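Local structure of ESAT-6-like protein EsxO (Mycobacterium tuberculosis, 3OGI) at residues E25-H28 and Q29-V32; N60-V63 and I64-Q67. The protein is a secreted ESAT-6-like protein of the WXG100 family that probably pairs with a partner protein, as its relatives in mycobacterial type VII secretion do. All coordinates share one frame; numbering follows the deposited sequence.

Contact 1: residues E25-H28 and Q29-V32; sequences EAEH and QAIV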
loop_
_atom_site.group_PDB
_atom_site.type_symbol
_atom_site.label_atom_id
_atom_site.label_comp_id
_atom_site.label_asym_id
_atom_site.label_seq_id
_atom_site.Cartn_x
_atom_site.Cartn_y
_atom_site.Cartn_z
ATOM N N GLU A 25 -2.866 -4.294 9.928
ATOM C CA GLU A 25 -2.463 -3.085 10.635
ATOM C C GLU A 25 -0.940 -3.017 10.914
ATOM O O GLU A 25 -0.342 -1.919 10.921
ATOM C CB GLU A 25 -3.286 -2.928 11.920
ATOM C CG GLU A 25 -3.081 -1.602 12.654
ATOM C CD GLU A 25 -3.303 -0.362 11.779
ATOM O OE1 GLU A 25 -3.952 -0.464 10.709
ATOM O OE2 GLU A 25 -2.826 0.724 12.183
ATOM N N ALA A 26 -0.310 -4.171 11.148
ATOM C CA ALA A 26 1.151 -4.174 11.247
ATOM C C ALA A 26 1.720 -3.696 9.913
ATOM O O ALA A 26 2.658 -2.901 9.859
ATOM C CB ALA A 26 1.701 -5.566 11.613
ATOM N N GLU A 27 1.124 -4.161 8.830
ATOM C CA GLU A 27 1.616 -3.755 7.524
ATOM C C GLU A 27 1.438 -2.243 7.281
ATOM O O GLU A 27 2.308 -1.582 6.733
ATOM C CB GLU A 27 0.958 -4.573 6.407
ATOM C CG GLU A 27 1.319 -4.035 5.024
ATOM C CD GLU A 27 2.825 -3.990 4.768
ATOM O OE1 GLU A 27 3.602 -4.490 5.606
ATOM O OE2 GLU A 27 3.235 -3.442 3.725
ATOM N N HIS A 28 0.295 -1.719 7.693
ATOM C CA HIS A 28 0.015 -0.296 7.648
ATOM C C HIS A 28 1.076 0.479 8.432
ATOM O O HIS A 28 1.589 1.509 7.983
ATOM C CB HIS A 28 -1.369 -0.067 8.249
ATOM C CG HIS A 28 -1.705 1.365 8.500
ATOM N ND1 HIS A 28 -2.549 1.757 9.518
ATOM C CD2 HIS A 28 -1.332 2.499 7.861
ATOM C CE1 HIS A 28 -2.664 3.073 9.508
ATOM N NE2 HIS A 28 -1.937 3.547 8.512
ATOM N N GLN A 29 1.408 -0.021 9.612
ATOM C CA GLN A 29 2.409 0.643 10.425
ATOM C C GLN A 29 3.769 0.544 9.752
ATOM O O GLN A 29 4.538 1.496 9.756
ATOM C CB GLN A 29 2.432 0.060 11.832
ATOM C CG GLN A 29 1.156 0.341 12.597
ATOM C CD GLN A 29 0.932 -0.623 13.777
ATOM O OE1 GLN A 29 1.730 -1.548 14.033
ATOM N NE2 GLN A 29 -0.163 -0.404 14.496
ATOM N N ALA A 30 4.046 -0.604 9.149
ATOM C CA ALA A 30 5.274 -0.767 8.383
ATOM C C ALA A 30 5.346 0.291 7.266
ATOM O O ALA A 30 6.385 0.923 7.040
ATOM C CB ALA A 30 5.370 -2.180 7.804
ATOM N N ILE A 31 4.237 0.492 6.576
ATOM C CA ILE A 31 4.196 1.500 5.519
ATOM C C ILE A 31 4.463 2.913 6.048
ATOM O O ILE A 31 5.257 3.652 5.484
ATOM C CB ILE A 31 2.887 1.428 4.721
ATOM C CG1 ILE A 31 2.883 0.151 3.860
ATOM C CG2 ILE A 31 2.716 2.695 3.857
ATOM C CD1 ILE A 31 1.516 -0.251 3.358
ATOM N N VAL A 32 3.832 3.280 7.151
ATOM C CA VAL A 32 4.084 4.596 7.737
ATOM C C VAL A 32 5.569 4.839 8.009
ATOM O O VAL A 32 6.074 5.942 7.794
ATOM C CB VAL A 32 3.301 4.797 9.039
ATOM C CG1 VAL A 32 3.686 6.131 9.700
ATOM C CG2 VAL A 32 1.809 4.710 8.765
#

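Contact 2: residues N60-V63 and I64-Q67; sequences NFQV and IYEQ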
loop_
_atom_site.group_PDB
_atom_site.type_symbol
_atom_site.label_atom_id
_atom_site.label_comp_id
_atom_site.label_asym_id
_atom_site.label_seq_id
_atom_site.Cartn_x
_atom_site.Cartn_y
_atom_site.Cartn_z
ATOM N N ASN A 60 -8.363 4.348 4.771
ATOM C CA ASN A 60 -8.668 3.093 4.093
ATOM C C ASN A 60 -8.371 1.867 4.941
ATOM O O ASN A 60 -9.172 0.940 5.008
ATOM C CB ASN A 60 -7.955 3.019 2.752
ATOM C CG ASN A 60 -8.496 4.025 1.766
ATOM O OD1 ASN A 60 -9.544 3.813 1.157
ATOM N ND2 ASN A 60 -7.794 5.137 1.614
ATOM N N PHE A 61 -7.222 1.866 5.601
ATOM C CA PHE A 61 -6.942 0.799 6.537
ATOM C C PHE A 61 -8.002 0.801 7.617
ATOM O O PHE A 61 -8.538 -0.243 7.946
ATOM C CB PHE A 61 -5.561 0.942 7.148
ATOM C CG PHE A 61 -4.459 0.406 6.280
ATOM C CD1 PHE A 61 -4.186 -0.958 6.245
ATOM C CD2 PHE A 61 -3.687 1.263 5.506
ATOM C CE1 PHE A 61 -3.174 -1.453 5.466
ATOM C CE2 PHE A 61 -2.670 0.776 4.725
ATOM C CZ PHE A 61 -2.412 -0.595 4.702
ATOM N N GLN A 62 -8.330 1.972 8.156
ATOM C CA GLN A 62 -9.335 2.021 9.210
ATOM C C GLN A 62 -10.661 1.413 8.742
ATOM O O GLN A 62 -11.308 0.672 9.487
ATOM C CB GLN A 62 -9.523 3.437 9.757
ATOM C CG GLN A 62 -10.316 3.495 11.063
ATOM C CD GLN A 62 -9.886 2.418 12.070
ATOM O OE1 GLN A 62 -10.727 1.780 12.714
ATOM N NE2 GLN A 62 -8.572 2.219 12.213
ATOM N N VAL A 63 -11.048 1.693 7.501
ATOM C CA VAL A 63 -12.258 1.092 6.964
ATOM C C VAL A 63 -12.152 -0.427 6.949
ATOM O O VAL A 63 -13.101 -1.130 7.286
ATOM C CB VAL A 63 -12.559 1.563 5.541
ATOM C CG1 VAL A 63 -13.559 0.616 4.873
ATOM C CG2 VAL A 63 -13.084 2.967 5.553
ATOM N N ILE A 64 -11.000 -0.944 6.549
ATOM C CA ILE A 64 -10.856 -2.390 6.491
ATOM C C ILE A 64 -10.939 -2.944 7.902
ATOM O O ILE A 64 -11.685 -3.877 8.159
ATOM C CB ILE A 64 -9.539 -2.825 5.815
ATOM C CG1 ILE A 64 -9.538 -2.422 4.333
ATOM C CG2 ILE A 64 -9.329 -4.327 5.985
ATOM C CD1 ILE A 64 -8.183 -2.626 3.619
ATOM N N TYR A 65 -10.184 -2.336 8.814
ATOM C CA TYR A 65 -10.132 -2.766 10.204
ATOM C C TYR A 65 -11.525 -2.757 10.815
ATOM O O TYR A 65 -11.906 -3.699 11.504
ATOM C CB TYR A 65 -9.175 -1.881 11.029
ATOM C CG TYR A 65 -8.712 -2.523 12.332
ATOM C CD1 TYR A 65 -9.337 -2.230 13.543
ATOM C CD2 TYR A 65 -7.653 -3.438 12.346
ATOM C CE1 TYR A 65 -8.919 -2.829 14.738
ATOM C CE2 TYR A 65 -7.229 -4.040 13.535
ATOM C CZ TYR A 65 -7.865 -3.734 14.727
ATOM O OH TYR A 65 -7.446 -4.329 15.904
ATOM N N GLU A 66 -12.283 -1.695 10.558
ATOM C CA GLU A 66 -13.635 -1.570 11.104
ATOM C C GLU A 66 -14.485 -2.779 10.744
ATOM O O GLU A 66 -15.041 -3.437 11.622
ATOM C CB GLU A 66 -14.328 -0.280 10.623
ATOM C CG GLU A 66 -14.033 0.970 11.465
ATOM C CD GLU A 66 -14.496 2.279 10.804
ATOM O OE1 GLU A 66 -15.170 2.230 9.747
ATOM O OE2 GLU A 66 -14.179 3.362 11.344
ATOM N N GLN A 67 -14.566 -3.077 9.452
ATOM C CA GLN A 67 -15.465 -4.113 8.953
ATOM C C GLN A 67 -15.095 -5.529 9.391
ATOM O O GLN A 67 -15.814 -6.483 9.103
ATOM C CB GLN A 67 -15.535 -4.050 7.430
ATOM C CG GLN A 67 -15.986 -2.704 6.891
ATOM C CD GLN A 67 -17.450 -2.413 7.178
ATOM O OE1 GLN A 67 -18.010 -2.886 8.170
ATOM N NE2 GLN A 67 -18.080 -1.635 6.301
#

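Contact 1: residues E25-H28 and Q29-V32
The His28 ring meets Val32 obliquely, its CD2 and NE2 each 3.9 Å from Val32 CG2, while the carboxylate of Glu25 sits at its ND1 edge, in the ring plane. His28 ND1 donates to Glu25 OE1 at 2.9 Å with a fairly straight bond, received on the syn side but 28° out of the carboxylate plane; a second, weak bond runs from ND1 to OE2. With CG anti to the backbone N (chi1 -172°) and a bend at chi2 (54°), the Glu25 carboxylate is carried forward to the His28 ring, one turn on. The charge of Glu25 would probably favour a proton on ND1, and the bond limits rotation of the imidazole, which also stacks with Phe61. The Gln29 side chain also meets Glu25, crossing it at about a right angle, amide and carboxylate planes nearly perpendicular; Gln29 NE2 lies 3.7 Å from Glu25 CG. On another side of the helix, the Glu27 side chain meets Ile31, one turn further on, with Glu27 OE2 3.6 Å from Ile31 CD1. Glu27 OE2 finds its hydrogen bond on a polar side chain of the partner protein's chain. Beneath these side chains run four consecutive i to i+4 backbone bonds. This is regular alpha-helix with an i, i+3 His-carboxylate pair, within the first helix of the WXG100 helical hairpin.

Contact 2: residues N60-V63 and I64-Q67
Gln62 and Glu66, one turn apart, make the main side-chain contact, and they reach each other by contrasting conformations. Gln62 starts with CG anti to the backbone N (chi1 -167°), then bends at chi2, which turns its amide toward the following turn. Glu66 instead holds CG beside its own backbone N and runs extended from there, back over the preceding turn. The two chains cross at about a right angle. Gln62 OE1 approaches the aliphatic CG of Glu66 at 3.6 Å and stands 4.0 Å from Glu66 OE2; as both oxygens are acceptors, the touch is made through carbon. Gln62 OE1 also lies obliquely to the Tyr65 ring, and Gln62 NE2 is 4.3 Å from Tyr65 CB.

Ile64 puts CG1 beside its own backbone N (chi1 -66°), which lays that branch 3.4 Å from Asn60 O. That carbonyl accepts the Ile64 amide as well. Phe61 and Ile64 form the inward side of the second helix in the WXG100 helix-turn-helix hairpin: both rest on Leu24 of helix 14-37, and both also pack on side chains of the partner protein's chain. Tyr65 lies against Ala21 of the first helix.

The Asn60 amide is held at both ends: ND2 bonds to Gln56 O, while OD1 is hydrogen-bonded to a polar side chain of the partner protein's chain. Four i to i+4 backbone bonds join residues 60-63 to residues 64-67. In the last of them Gln67 N bonds to Val63 O at 3.3 Å, with Gln67 CG also 3.3 Å from that carbonyl oxygen.

In the fold
Contacts 1 and 2 sit on different helices of one hairpin, contact 1 on helix 14-37 and contact 2 on helix 51-66, their centres about 13 Å apart. They meet through Phe61, which touches His28 (CD2 of His28 to CD2 of Phe61, 3.6 Å) and lies near Glu25 and Ile31. Contact 1 is largely at the surface and mixes a polar i, i+3 pair with aliphatic packing about buried Ile31. Contact 2 is partly buried, with Phe61 and Ile64 facing inward and the Gln62-Glu66 pair exposed. Both reach the chain of the partner protein, contact 1 through three residues and contact 2 through five.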